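Local coordinates for ubiquitin-conjugating enzyme E2, putative (Trypanosoma cruzi, PDB 4DS2), which probably accepts activated ubiquitin or a related modifier from an E1 enzyme and passes it on toward protein substrates, at residues 35-47 with 52-64. Numbering follows the deposited sequence.
Sequences SPHSTAIFSVDTD and WILKVKAPADSVY
The ring of Phe42 lies across the neighbouring strand, with Lys55 CB over one face, 4.0 Å from the ring centroid. Lys57 reaches the ring with its bent chain, and Lys57 NZ makes an off-centre cation-pi contact with Phe42, 4.6 Å from the same centroid. With CG placed between backbone N and carbonyl carbon (chi1 70°), the ring turns toward these lysines. Phe42 sits in a classic beta bulge, where it and Ser43 both face Lys55, Phe42 N bonding to Lys55 O (3.1 Å) and Lys55 N to Ser43 O (3.0 Å). Either side of it, Ala40 pairs with Lys57 and Asp45 with Ile53, the bond from Ile53 N to Asp45 O being weak. On the face that carries Ile41, Val44, Trp52, Leu54 and Val56, Leu54 CD2 packs alongside Val44 CG2, while Leu54 CD1 meets Ile41 CG2; Ile41 rests on helix 120-132 and Trp52 on both that helix and helix 11-27. Beyond the strands, Pro59 lies beside Thr39 CG2, and Asp61 N bonds to Pro36 O (3.0 Å). His37 ND1 donates to Asp61 OD2 from above the carboxylate plane, imidazole and carboxylate standing 87° apart. The bulged antiparallel hairpin 40-46/51-57 opens the meander sheet of the ubiquitin-conjugating (UBC) fold, with strand 40-46 at its edge.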
ATOM      1  N   SER A  35      10.456 -13.418  -4.191  1.00 89.93           N
ATOM      2  CA  SER A  35       9.384 -14.097  -3.473  1.00 90.83           C
ATOM      3  C   SER A  35       8.026 -13.984  -4.209  1.00 91.78           C
ATOM      4  O   SER A  35       7.607 -12.875  -4.581  1.00 90.65           O
ATOM      5  CB  SER A  35       9.260 -13.519  -2.058  1.00 87.74           C
ATOM      6  OG  SER A  35       8.393 -14.306  -1.261  1.00 85.45           O
ATOM      7  N   PRO A  36       7.326 -15.126  -4.410  1.00 93.95           N
ATOM      8  CA  PRO A  36       5.965 -15.100  -4.965  1.00 89.72           C
ATOM      9  C   PRO A  36       4.910 -14.583  -3.973  1.00 85.22           C
ATOM     10  O   PRO A  36       3.831 -14.191  -4.414  1.00 79.58           O
ATOM     11  CB  PRO A  36       5.693 -16.575  -5.264  1.00 94.74           C
ATOM     12  CG  PRO A  36       6.441 -17.298  -4.190  1.00 96.35           C
ATOM     13  CD  PRO A  36       7.703 -16.492  -3.980  1.00 98.11           C
ATOM     14  N   HIS A  37       5.221 -14.594  -2.664  1.00 82.43           N
ATOM     15  CA  HIS A  37       4.301 -14.136  -1.602  1.00 79.45           C
ATOM     16  C   HIS A  37       4.411 -12.666  -1.288  1.00 73.36           C
ATOM     17  O   HIS A  37       3.509 -12.086  -0.695  1.00 72.70           O
ATOM     18  CB  HIS A  37       4.474 -14.945  -0.315  1.00 81.90           C
ATOM     19  CG  HIS A  37       3.386 -14.684   0.706  1.00 83.18           C
ATOM     20  ND1 HIS A  37       2.153 -15.209   0.593  1.00 86.66           N
ATOM     21  CD2 HIS A  37       3.373 -13.892   1.855  1.00 83.59           C
ATOM     22  CE1 HIS A  37       1.392 -14.797   1.624  1.00 88.15           C
ATOM     23  NE2 HIS A  37       2.139 -13.987   2.398  1.00 85.46           N
ATOM     24  N   SER A  38       5.520 -12.048  -1.667  1.00 69.79           N
ATOM     25  CA  SER A  38       5.708 -10.622  -1.435  1.00 65.88           C
ATOM     26  C   SER A  38       5.412  -9.807  -2.692  1.00 60.33           C
ATOM     27  O   SER A  38       5.529 -10.274  -3.827  1.00 59.26           O
ATOM     28  CB  SER A  38       7.121 -10.322  -0.898  1.00 65.80           C
ATOM     29  OG  SER A  38       7.122 -10.329   0.519  1.00 65.34           O
ATOM     30  N   THR A  39       5.025  -8.574  -2.438  1.00 57.34           N
ATOM     31  CA  THR A  39       4.687  -7.627  -3.475  1.00 57.80           C
ATOM     32  C   THR A  39       5.970  -6.890  -3.815  1.00 54.68           C
ATOM     33  O   THR A  39       6.782  -6.641  -2.932  1.00 55.64           O
ATOM     34  CB  THR A  39       3.615  -6.650  -2.961  1.00 60.20           C
ATOM     35  OG1 THR A  39       4.227  -5.442  -2.475  1.00 63.92           O
ATOM     36  CG2 THR A  39       2.760  -7.339  -1.799  1.00 65.10           C
ATOM     37  N   ALA A  40       6.179  -6.575  -5.090  1.00 51.97           N
ATOM     38  CA  ALA A  40       7.418  -5.962  -5.517  1.00 50.01           C
ATOM     39  C   ALA A  40       7.110  -4.512  -5.884  1.00 48.37           C
ATOM     40  O   ALA A  40       6.233  -4.248  -6.707  1.00 47.27           O
ATOM     41  CB  ALA A  40       8.003  -6.735  -6.700  1.00 49.42           C
ATOM     42  N   ILE A  41       7.798  -3.577  -5.232  1.00 47.94           N
ATOM     43  CA  ILE A  41       7.779  -2.169  -5.634  1.00 47.42           C
ATOM     44  C   ILE A  41       8.934  -2.039  -6.617  1.00 48.17           C
ATOM     45  O   ILE A  41      10.066  -2.355  -6.263  1.00 51.35           O
ATOM     46  CB  ILE A  41       8.011  -1.196  -4.439  1.00 46.15           C
ATOM     47  CG1 ILE A  41       7.140  -1.561  -3.219  1.00 47.30           C
ATOM     48  CG2 ILE A  41       7.728   0.250  -4.851  1.00 45.03           C
ATOM     49  CD1 ILE A  41       7.454  -0.820  -1.912  1.00 44.84           C
ATOM     50  N   PHE A  42       8.650  -1.589  -7.843  1.00 48.92           N
ATOM     51  CA  PHE A  42       9.653  -1.519  -8.933  1.00 50.64           C
ATOM     52  C   PHE A  42       9.892  -0.116  -9.573  1.00 51.59           C
ATOM     53  O   PHE A  42      10.786   0.031 -10.408  1.00 53.11           O
ATOM     54  CB  PHE A  42       9.321  -2.539 -10.029  1.00 53.81           C
ATOM     55  CG  PHE A  42       8.095  -2.198 -10.839  1.00 54.97           C
ATOM     56  CD1 PHE A  42       6.829  -2.577 -10.405  1.00 55.06           C
ATOM     57  CD2 PHE A  42       8.211  -1.499 -12.048  1.00 56.79           C
ATOM     58  CE1 PHE A  42       5.690  -2.250 -11.142  1.00 57.56           C
ATOM     59  CE2 PHE A  42       7.084  -1.176 -12.794  1.00 58.17           C
ATOM     60  CZ  PHE A  42       5.821  -1.550 -12.339  1.00 58.43           C
ATOM     61  N   SER A  43       9.104   0.894  -9.194  1.00 50.18           N
ATOM     62  CA  SER A  43       9.381   2.281  -9.551  1.00 48.55           C
ATOM     63  C   SER A  43       8.953   3.215  -8.429  1.00 47.71           C
ATOM     64  O   SER A  43       7.895   3.054  -7.844  1.00 51.07           O
ATOM     65  CB  SER A  43       8.683   2.661 -10.858  1.00 48.46           C
ATOM     66  OG  SER A  43       8.438   4.054 -10.914  1.00 48.88           O
ATOM     67  N   VAL A  44       9.785   4.210  -8.154  1.00 49.24           N
ATOM     68  CA  VAL A  44       9.519   5.244  -7.155  1.00 47.24           C
ATOM     69  C   VAL A  44       9.845   6.598  -7.769  1.00 46.40           C
ATOM     70  O   VAL A  44      11.002   6.954  -7.895  1.00 50.58           O
ATOM     71  CB  VAL A  44      10.414   5.065  -5.892  1.00 47.33           C
ATOM     72  CG1 VAL A  44      10.197   6.217  -4.925  1.00 45.97           C
ATOM     73  CG2 VAL A  44      10.164   3.736  -5.200  1.00 44.00           C
ATOM     74  N   ASP A  45       8.837   7.340  -8.189  1.00 46.87           N
ATOM     75  CA  ASP A  45       9.023   8.739  -8.633  1.00 45.51           C
ATOM     76  C   ASP A  45       8.549   9.627  -7.428  1.00 42.91           C
ATOM     77  O   ASP A  45       7.888   9.112  -6.515  1.00 41.15           O
ATOM     78  CB  ASP A  45       8.269   8.988  -9.984  1.00 46.43           C
ATOM     79  CG  ASP A  45       8.908   8.189 -11.236  1.00 51.17           C
ATOM     80  OD1 ASP A  45      10.145   8.015 -11.370  1.00 51.26           O
ATOM     81  OD2 ASP A  45       8.165   7.724 -12.125  1.00 50.60           O
ATOM     82  N   THR A  46       8.901  10.914  -7.380  1.00 39.93           N
ATOM     83  CA  THR A  46       8.352  11.827  -6.338  1.00 37.39           C
ATOM     84  C   THR A  46       7.742  13.067  -6.985  1.00 38.11           C
ATOM     85  O   THR A  46       7.889  13.292  -8.195  1.00 41.15           O
ATOM     86  CB  THR A  46       9.407  12.381  -5.371  1.00 35.48           C
ATOM     87  OG1 THR A  46      10.197  13.353  -6.073  1.00 35.61           O
ATOM     88  CG2 THR A  46      10.318  11.328  -4.795  1.00 34.10           C
ATOM     89  N   ASP A  47       7.083  13.879  -6.169  1.00 35.45           N
ATOM     90  CA  ASP A  47       6.448  15.109  -6.620  1.00 35.32           C
ATOM     91  C   ASP A  47       6.468  16.005  -5.385  1.00 35.25           C
ATOM     92  O   ASP A  47       5.449  16.104  -4.678  1.00 34.13           O
ATOM     93  CB  ASP A  47       5.011  14.805  -7.046  1.00 35.99           C
ATOM     94  CG  ASP A  47       4.175  16.059  -7.260  1.00 37.14           C
ATOM     95  OD1 ASP A  47       4.727  17.166  -7.353  1.00 35.47           O
ATOM     96  OD2 ASP A  47       2.939  15.917  -7.355  1.00 39.65           O
ATOM     97  N   TRP A  52       5.184  10.650  -2.789  1.00 38.59           N
ATOM     98  CA  TRP A  52       5.882   9.615  -3.530  1.00 38.95           C
ATOM     99  C   TRP A  52       4.884   8.826  -4.296  1.00 38.42           C
ATOM    100  O   TRP A  52       4.000   8.268  -3.716  1.00 37.49           O
ATOM    101  CB  TRP A  52       6.621   8.655  -2.619  1.00 39.24           C
ATOM    102  CG  TRP A  52       7.557   9.228  -1.581  1.00 39.02           C
ATOM    103  CD1 TRP A  52       7.926  10.556  -1.359  1.00 39.57           C
ATOM    104  CD2 TRP A  52       8.327   8.451  -0.615  1.00 38.52           C
ATOM    105  NE1 TRP A  52       8.824  10.646  -0.334  1.00 38.73           N
ATOM    106  CE2 TRP A  52       9.113   9.408   0.149  1.00 38.70           C
ATOM    107  CE3 TRP A  52       8.443   7.093  -0.326  1.00 38.12           C
ATOM    108  CZ2 TRP A  52       9.966   9.006   1.167  1.00 38.94           C
ATOM    109  CZ3 TRP A  52       9.304   6.693   0.701  1.00 38.61           C
ATOM    110  CH2 TRP A  52      10.054   7.640   1.428  1.00 39.77           C
ATOM    111  N   ILE A  53       5.022   8.802  -5.615  1.00 41.76           N
ATOM    112  CA  ILE A  53       4.217   7.959  -6.506  1.00 42.18           C
ATOM    113  C   ILE A  53       4.999   6.661  -6.752  1.00 41.55           C
ATOM    114  O   ILE A  53       6.159   6.690  -7.181  1.00 41.04           O
ATOM    115  CB  ILE A  53       3.935   8.662  -7.860  1.00 44.46           C
ATOM    116  CG1 ILE A  53       3.364  10.090  -7.629  1.00 45.64           C
ATOM    117  CG2 ILE A  53       2.991   7.803  -8.727  1.00 43.23           C
ATOM    118  CD1 ILE A  53       4.364  11.227  -7.663  1.00 46.19           C
ATOM    119  N   LEU A  54       4.377   5.533  -6.444  1.00 41.38           N
ATOM    120  CA  LEU A  54       4.981   4.212  -6.626  1.00 42.02           C
ATOM    121  C   LEU A  54       4.245   3.357  -7.699  1.00 41.22           C
ATOM    122  O   LEU A  54       3.043   3.528  -7.918  1.00 36.54           O
ATOM    123  CB  LEU A  54       4.947   3.434  -5.310  1.00 40.89           C
ATOM    124  CG  LEU A  54       5.527   3.968  -3.998  1.00 40.56           C
ATOM    125  CD1 LEU A  54       5.396   2.835  -2.976  1.00 38.13           C
ATOM    126  CD2 LEU A  54       6.972   4.406  -4.120  1.00 42.48           C
ATOM    127  N   LYS A  55       4.995   2.436  -8.324  1.00 41.75           N
ATOM    128  CA  LYS A  55       4.422   1.376  -9.166  1.00 43.51           C
ATOM    129  C   LYS A  55       4.793   0.026  -8.571  1.00 42.64           C
ATOM    130  O   LYS A  55       5.917  -0.191  -8.135  1.00 39.74           O
ATOM    131  CB  LYS A  55       4.896   1.474 -10.603  1.00 46.18           C
ATOM    132  CG  LYS A  55       4.509   2.788 -11.284  1.00 49.09           C
ATOM    133  CD  LYS A  55       4.724   2.731 -12.798  1.00 52.35           C
ATOM    134  CE  LYS A  55       4.724   4.084 -13.495  1.00 54.07           C
ATOM    135  NZ  LYS A  55       5.285   3.920 -14.868  1.00 56.04           N
ATOM    136  N   VAL A  56       3.805  -0.851  -8.487  1.00 44.01           N
ATOM    137  CA  VAL A  56       3.908  -2.066  -7.669  1.00 43.59           C
ATOM    138  C   VAL A  56       3.305  -3.226  -8.427  1.00 46.37           C
ATOM    139  O   VAL A  56       2.389  -3.036  -9.233  1.00 48.21           O
ATOM    140  CB  VAL A  56       3.169  -1.889  -6.316  1.00 42.38           C
ATOM    141  CG1 VAL A  56       3.141  -3.186  -5.534  1.00 41.25           C
ATOM    142  CG2 VAL A  56       3.802  -0.776  -5.475  1.00 42.38           C
ATOM    143  N   LYS A  57       3.826  -4.426  -8.171  1.00 49.60           N
ATOM    144  CA  LYS A  57       3.117  -5.680  -8.516  1.00 49.29           C
ATOM    145  C   LYS A  57       2.652  -6.315  -7.229  1.00 46.03           C
ATOM    146  O   LYS A  57       3.402  -6.360  -6.262  1.00 43.02           O
ATOM    147  CB  LYS A  57       4.035  -6.651  -9.250  1.00 51.48           C
ATOM    148  CG  LYS A  57       4.574  -6.115 -10.578  1.00 55.60           C
ATOM    149  CD  LYS A  57       3.489  -6.016 -11.640  1.00 57.38           C
ATOM    150  CE  LYS A  57       3.888  -5.044 -12.739  1.00 58.14           C
ATOM    151  NZ  LYS A  57       4.999  -5.565 -13.575  1.00 58.81           N
ATOM    152  N   ALA A  58       1.414  -6.793  -7.202  1.00 47.26           N
ATOM    153  CA  ALA A  58       0.992  -7.698  -6.126  1.00 46.64           C
ATOM    154  C   ALA A  58       1.722  -9.050  -6.254  1.00 48.62           C
ATOM    155  O   ALA A  58       2.283  -9.359  -7.322  1.00 49.83           O
ATOM    156  CB  ALA A  58      -0.507  -7.887  -6.137  1.00 44.52           C
ATOM    157  N   PRO A  59       1.731  -9.859  -5.165  1.00 50.54           N
ATOM    158  CA  PRO A  59       2.330 -11.203  -5.190  1.00 52.59           C
ATOM    159  C   PRO A  59       1.672 -12.116  -6.242  1.00 55.62           C
ATOM    160  O   PRO A  59       0.450 -12.056  -6.414  1.00 53.82           O
ATOM    161  CB  PRO A  59       2.005 -11.748  -3.787  1.00 52.01           C
ATOM    162  CG  PRO A  59       1.688 -10.568  -2.949  1.00 48.69           C
ATOM    163  CD  PRO A  59       1.019  -9.623  -3.894  1.00 48.86           C
ATOM    164  N   ALA A  60       2.470 -12.959  -6.915  1.00 60.79           N
ATOM    165  CA  ALA A  60       1.943 -14.006  -7.832  1.00 62.64           C
ATOM    166  C   ALA A  60       0.993 -14.953  -7.066  1.00 66.11           C
ATOM    167  O   ALA A  60      -0.016 -15.433  -7.601  1.00 65.73           O
ATOM    168  CB  ALA A  60       3.084 -14.787  -8.456  1.00 61.68           C
ATOM    169  N   ASP A  61       1.377 -15.221  -5.814  1.00 68.75           N
ATOM    170  CA  ASP A  61       0.529 -15.750  -4.709  1.00 67.95           C
ATOM    171  C   ASP A  61      -0.961 -15.359  -4.692  1.00 61.18           C
ATOM    172  O   ASP A  61      -1.793 -16.198  -4.396  1.00 58.00           O
ATOM    173  CB  ASP A  61       1.119 -15.217  -3.384  1.00 71.99           C
ATOM    174  CG  ASP A  61       1.232 -16.262  -2.310  1.00 78.01           C
ATOM    175  OD1 ASP A  61       1.978 -17.262  -2.507  1.00 76.49           O
ATOM    176  OD2 ASP A  61       0.621 -16.029  -1.239  1.00 88.62           O
ATOM    177  N   SER A  62      -1.290 -14.089  -4.949  1.00 54.38           N
ATOM    178  CA  SER A  62      -2.623 -13.592  -4.637  1.00 52.54           C
ATOM    179  C   SER A  62      -3.558 -13.395  -5.846  1.00 50.73           C
ATOM    180  O   SER A  62      -3.123 -13.356  -6.992  1.00 48.76           O
ATOM    181  CB  SER A  62      -2.520 -12.291  -3.823  1.00 50.83           C
ATOM    182  OG  SER A  62      -2.202 -11.175  -4.632  1.00 49.87           O
ATOM    183  N   VAL A  63      -4.848 -13.263  -5.531  1.00 49.23           N
ATOM    184  CA  VAL A  63      -5.920 -12.928  -6.479  1.00 50.19           C
ATOM    185  C   VAL A  63      -5.585 -11.729  -7.352  1.00 49.68           C
ATOM    186  O   VAL A  63      -5.953 -11.679  -8.541  1.00 52.49           O
ATOM    187  CB  VAL A  63      -7.240 -12.575  -5.715  1.00 49.86           C
ATOM    188  CG1 VAL A  63      -8.327 -13.610  -5.982  1.00 51.23           C
ATOM    189  CG2 VAL A  63      -7.024 -12.404  -4.210  1.00 46.61           C
ATOM    190  N   TYR A  64      -4.894 -10.778  -6.717  1.00 49.14           N
ATOM    191  CA  TYR A  64      -4.512  -9.449  -7.260  1.00 48.55           C
ATOM    192  C   TYR A  64      -3.253  -9.390  -8.143  1.00 51.51           C
ATOM    193  O   TYR A  64      -3.051  -8.412  -8.871  1.00 50.44           O
ATOM    194  CB  TYR A  64      -4.266  -8.492  -6.086  1.00 45.87           C
ATOM    195  CG  TYR A  64      -5.501  -8.243  -5.238  1.00 44.29           C
ATOM    196  CD1 TYR A  64      -6.467  -7.328  -5.638  1.00 43.55           C
ATOM    197  CD2 TYR A  64      -5.711  -8.935  -4.056  1.00 42.67           C
ATOM    198  CE1 TYR A  64      -7.593  -7.104  -4.875  1.00 43.04           C
ATOM    199  CE2 TYR A  64      -6.839  -8.715  -3.292  1.00 41.51           C
ATOM    200  CZ  TYR A  64      -7.776  -7.800  -3.705  1.00 41.36           C
ATOM    201  OH  TYR A  64      -8.898  -7.552  -2.952  1.00 41.55           O
TER